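Local structure of endolytic peptidoglycan transglycosylase RlpA (Pseudomonas aeruginosa, 6I05) at residues A[11-14]-A[15-18]; A[17-20]-A[21-25]. The protein cleaves peptidoglycan as a lytic transglycosylase with a strong preference for naked glycan strands lacking stem peptides, its SPOR domain recognising such denuded glycans. One frame throughout, in Å; residues are numbered along the deposited sequence.

Contact 1: residues A[11-14]-A[15-18]; sequences FANP and DAAE
Asn13 and Phe11 meet the first turn of helix 14-25 in a local helix-start contact, an N-cap with an aromatic ring packed on the first turn, where the chain leaves strand 4-11 and turns into the helix. The cap is side chain to backbone: Asn13 OD1 accepts from Asp15 N at 3.0 Å. The donor stands above the amide's carbonyl plane, 66° out of it, and the N-H...O angle is 143°, so the bond is neither straight nor on a lone pair. With CG anti to the backbone N (chi1 167°), the Asn13 amide folds over the helix start. The main-chain carbonyl of Asn13 faces the turn too: Ala17 N gives a weak bond to Asn13 O at 3.3 Å. A second weak bond to that oxygen comes from Ala16 N. The first strong i to i+4 bond follows, Glu18 N to Pro14 O, 2.8 Å and nearly straight. Phe11 packs through its ring: CD2 lies 3.7 Å from Ala16 CB, while CD1 approaches Ala17 CA obliquely at 3.6 Å, and Ala16 O sits over one face, offset toward the rim. Asn13, Pro14 and Asp15 are exposed, whereas Ala17 is buried. Beyond the turn, Phe11 pairs by backbone hydrogen bonding with His45 and packs on Val47 of strand 42-52; Ala17 reaches that strand as well and touches Ile34 of strand 32-39.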
loop_
_atom_site.group_PDB
_atom_site.type_symbol
_atom_site.label_atom_id
_atom_site.label_comp_id
_atom_site.label_asym_id
_atom_site.label_seq_id
_atom_site.Cartn_x
_atom_site.Cartn_y
_atom_site.Cartn_z
ATOM N N PHE A 11 -0.882 -3.159 -9.531
ATOM C CA PHE A 11 -0.500 -4.305 -10.343
ATOM C C PHE A 11 -1.663 -4.753 -11.210
ATOM O O PHE A 11 -2.819 -4.711 -10.794
ATOM C CB PHE A 11 -0.097 -5.493 -9.459
ATOM C CG PHE A 11 1.002 -5.177 -8.492
ATOM C CD1 PHE A 11 0.710 -4.697 -7.225
ATOM C CD2 PHE A 11 2.331 -5.352 -8.850
ATOM C CE1 PHE A 11 1.722 -4.395 -6.331
ATOM C CE2 PHE A 11 3.351 -5.051 -7.956
ATOM C CZ PHE A 11 3.042 -4.574 -6.695
ATOM N N ALA A 12 -1.336 -5.224 -12.417
ATOM C CA ALA A 12 -2.324 -5.907 -13.244
ATOM C C ALA A 12 -2.585 -7.327 -12.753
ATOM O O ALA A 12 -3.701 -7.837 -12.902
ATOM C CB ALA A 12 -1.859 -5.932 -14.702
ATOM N N ASN A 13 -1.581 -7.969 -12.159
ATOM C CA ASN A 13 -1.692 -9.357 -11.721
ATOM C C ASN A 13 -2.121 -9.394 -10.261
ATOM O O ASN A 13 -1.413 -8.844 -9.407
ATOM C CB ASN A 13 -0.346 -10.055 -11.887
ATOM C CG ASN A 13 -0.271 -11.393 -11.165
ATOM O OD1 ASN A 13 -1.282 -12.058 -10.933
ATOM N ND2 ASN A 13 0.944 -11.802 -10.819
ATOM N N PRO A 14 -3.251 -10.024 -9.922
ATOM C CA PRO A 14 -3.683 -10.021 -8.514
ATOM C C PRO A 14 -2.749 -10.767 -7.577
ATOM O O PRO A 14 -2.663 -10.405 -6.398
ATOM C CB PRO A 14 -5.079 -10.654 -8.564
ATOM C CG PRO A 14 -5.068 -11.475 -9.795
ATOM C CD PRO A 14 -4.205 -10.739 -10.786
ATOM N N ASP A 15 -2.048 -11.799 -8.056
ATOM C CA ASP A 15 -1.100 -12.499 -7.193
ATOM C C ASP A 15 0.012 -11.566 -6.736
ATOM O O ASP A 15 0.470 -11.645 -5.590
ATOM C CB ASP A 15 -0.489 -13.689 -7.929
ATOM C CG ASP A 15 -1.365 -14.928 -7.891
ATOM O OD1 ASP A 15 -2.442 -14.910 -7.259
ATOM O OD2 ASP A 15 -0.958 -15.928 -8.512
ATOM N N ALA A 16 0.468 -10.679 -7.625
ATOM C CA ALA A 16 1.512 -9.734 -7.251
ATOM C C ALA A 16 1.008 -8.754 -6.202
ATOM O O ALA A 16 1.739 -8.398 -5.271
ATOM C CB ALA A 16 2.019 -8.995 -8.491
ATOM N N ALA A 17 -0.239 -8.295 -6.346
ATOM C CA ALA A 17 -0.823 -7.407 -5.348
ATOM C C ALA A 17 -0.990 -8.125 -4.015
ATOM O O ALA A 17 -0.649 -7.578 -2.961
ATOM C CB ALA A 17 -2.156 -6.854 -5.848
ATOM N N GLU A 18 -1.498 -9.360 -4.044
ATOM C CA GLU A 18 -1.656 -10.116 -2.807
ATOM C C GLU A 18 -0.310 -10.390 -2.154
ATOM O O GLU A 18 -0.198 -10.384 -0.923
ATOM C CB GLU A 18 -2.402 -11.424 -3.074
ATOM C CG GLU A 18 -3.844 -11.241 -3.538
ATOM C CD GLU A 18 -4.804 -10.960 -2.392
ATOM O OE1 GLU A 18 -4.366 -10.980 -1.226
ATOM O OE2 GLU A 18 -6.001 -10.720 -2.658
#

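Contact 2: residues A[17-20]-A[21-25]; sequences AELL and KAKLS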
loop_
_atom_site.group_PDB
_atom_site.type_symbol
_atom_site.label_atom_id
_atom_site.label_comp_id
_atom_site.label_asym_id
_atom_site.label_seq_id
_atom_site.Cartn_x
_atom_site.Cartn_y
_atom_site.Cartn_z
ATOM N N ALA A 17 -0.239 -8.295 -6.346
ATOM C CA ALA A 17 -0.823 -7.407 -5.348
ATOM C C ALA A 17 -0.990 -8.125 -4.015
ATOM O O ALA A 17 -0.649 -7.578 -2.961
ATOM C CB ALA A 17 -2.156 -6.854 -5.848
ATOM N N GLU A 18 -1.498 -9.360 -4.044
ATOM C CA GLU A 18 -1.656 -10.116 -2.807
ATOM C C GLU A 18 -0.310 -10.390 -2.154
ATOM O O GLU A 18 -0.198 -10.384 -0.923
ATOM C CB GLU A 18 -2.402 -11.424 -3.074
ATOM C CG GLU A 18 -3.844 -11.241 -3.538
ATOM C CD GLU A 18 -4.804 -10.960 -2.392
ATOM O OE1 GLU A 18 -4.366 -10.980 -1.226
ATOM O OE2 GLU A 18 -6.001 -10.720 -2.658
ATOM N N LEU A 19 0.727 -10.636 -2.961
ATOM C CA LEU A 19 2.049 -10.887 -2.400
ATOM C C LEU A 19 2.575 -9.651 -1.687
ATOM O O LEU A 19 3.074 -9.741 -0.560
ATOM C CB LEU A 19 3.010 -11.328 -3.498
ATOM C CG LEU A 19 4.446 -11.583 -3.045
ATOM C CD1 LEU A 19 4.499 -12.644 -1.955
ATOM C CD2 LEU A 19 5.315 -11.996 -4.226
ATOM N N LEU A 20 2.464 -8.482 -2.324
ATOM C CA LEU A 20 2.901 -7.259 -1.666
ATOM C C LEU A 20 2.099 -7.007 -0.394
ATOM O O LEU A 20 2.663 -6.618 0.633
ATOM C CB LEU A 20 2.815 -6.065 -2.618
ATOM C CG LEU A 20 3.225 -4.726 -1.994
ATOM C CD1 LEU A 20 4.646 -4.774 -1.449
ATOM C CD2 LEU A 20 3.075 -3.595 -2.997
ATOM N N LYS A 21 0.783 -7.227 -0.442
ATOM C CA LYS A 21 -0.033 -7.077 0.762
ATOM C C LYS A 21 0.486 -7.953 1.899
ATOM O O LYS A 21 0.628 -7.491 3.039
ATOM C CB LYS A 21 -1.500 -7.389 0.456
ATOM C CG LYS A 21 -2.359 -7.550 1.690
ATOM C CD LYS A 21 -3.806 -7.798 1.309
ATOM C CE LYS A 21 -4.662 -8.103 2.527
ATOM N NZ LYS A 21 -6.062 -8.449 2.149
ATOM N N ALA A 22 0.769 -9.225 1.607
ATOM C CA ALA A 22 1.269 -10.127 2.640
ATOM C C ALA A 22 2.608 -9.655 3.197
ATOM O O ALA A 22 2.822 -9.671 4.415
ATOM C CB ALA A 22 1.378 -11.552 2.093
ATOM N N LYS A 23 3.523 -9.222 2.323
ATOM C CA LYS A 23 4.821 -8.748 2.798
ATOM C C LYS A 23 4.677 -7.494 3.653
ATOM O O LYS A 23 5.369 -7.342 4.666
ATOM C CB LYS A 23 5.753 -8.487 1.613
ATOM C CG LYS A 23 6.169 -9.745 0.862
ATOM C CD LYS A 23 7.125 -9.416 -0.268
ATOM C CE LYS A 23 7.658 -10.674 -0.930
ATOM N NZ LYS A 23 8.307 -10.366 -2.237
ATOM N N LEU A 24 3.792 -6.578 3.257
ATOM C CA LEU A 24 3.616 -5.351 4.027
ATOM C C LEU A 24 3.106 -5.632 5.430
ATOM O O LEU A 24 3.443 -4.904 6.371
ATOM C CB LEU A 24 2.668 -4.399 3.304
ATOM C CG LEU A 24 3.262 -3.669 2.100
ATOM C CD1 LEU A 24 2.157 -3.055 1.249
ATOM C CD2 LEU A 24 4.242 -2.607 2.568
ATOM N N SER A 25 2.297 -6.677 5.595
ATOM C CA SER A 25 1.819 -7.024 6.924
ATOM C C SER A 25 2.958 -7.348 7.881
ATOM O O SER A 25 2.783 -7.236 9.097
ATOM C CB SER A 25 0.820 -8.178 6.832
ATOM O OG SER A 25 -0.347 -7.762 6.138
#
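Lys21, Ala22, Lys23 and Leu24 each donate a backbone N-H to the carbonyl four residues earlier, Ala17 to Leu20, with N...O distances of 2.9 to 3.0 Å and N-H...O angles of at least 160°, the regular pattern of an alpha-helix. On the buried side Leu20 and Leu24, one turn apart, cross at an angle. Leu24 CD1 meets Leu20 CG at 3.8 Å, and Leu24 CG lies 4.0 Å from Leu20 CD1. Their first torsions differ: Leu20 sends CG anti to the backbone N (chi1 179°), whereas Leu24 sets it beside the N (chi1 -76°), which brings Leu24 CG to 3.3 Å from Leu20 O. This is the apolar face of an amphipathic helix lying on the antiparallel sheet of the SPOR domain: both leucines touch Val8 of strand 4-11 and Val47 of strand 42-52, and both reach Leu70 in a loop. The outward side differs. Lys23, stretched out past CG, runs back across Leu19, its CE 3.9 Å from Leu19 CD1 and its NZ 3.9 Å from Leu19 CD2: the aliphatic part packs on one methyl, while the ammonium is merely carried past the other. Glu18 and Lys21 run alongside each other, Glu18 OE1 4.5 Å from Lys21 NZ, too far for a salt bridge; a second Glu18 conformer makes this spacing doubtful. Lys21 also touches Val32 of strand 32-39.

How the contacts relate
From the N terminus, strand 4-11 ends at Phe11, and contact 1 closes the short turn through Asn13 into helix 14-25; contact 2 then takes up the same helix and follows it as far as Leu24. The two neither nest nor cross but overlap in sequence, sharing Ala17 and Glu18, with centres about 9 Å apart. They also meet directly: Phe11 CE1 packs on Leu20 CD2 at 3.7 Å, which joins the end of the strand to the buried side of the next helical turn. Together they tie the helix along its length to strands 4-11, 42-52 and 32-39, with contact 1 near the surface and contact 2 closer to the chain's centre.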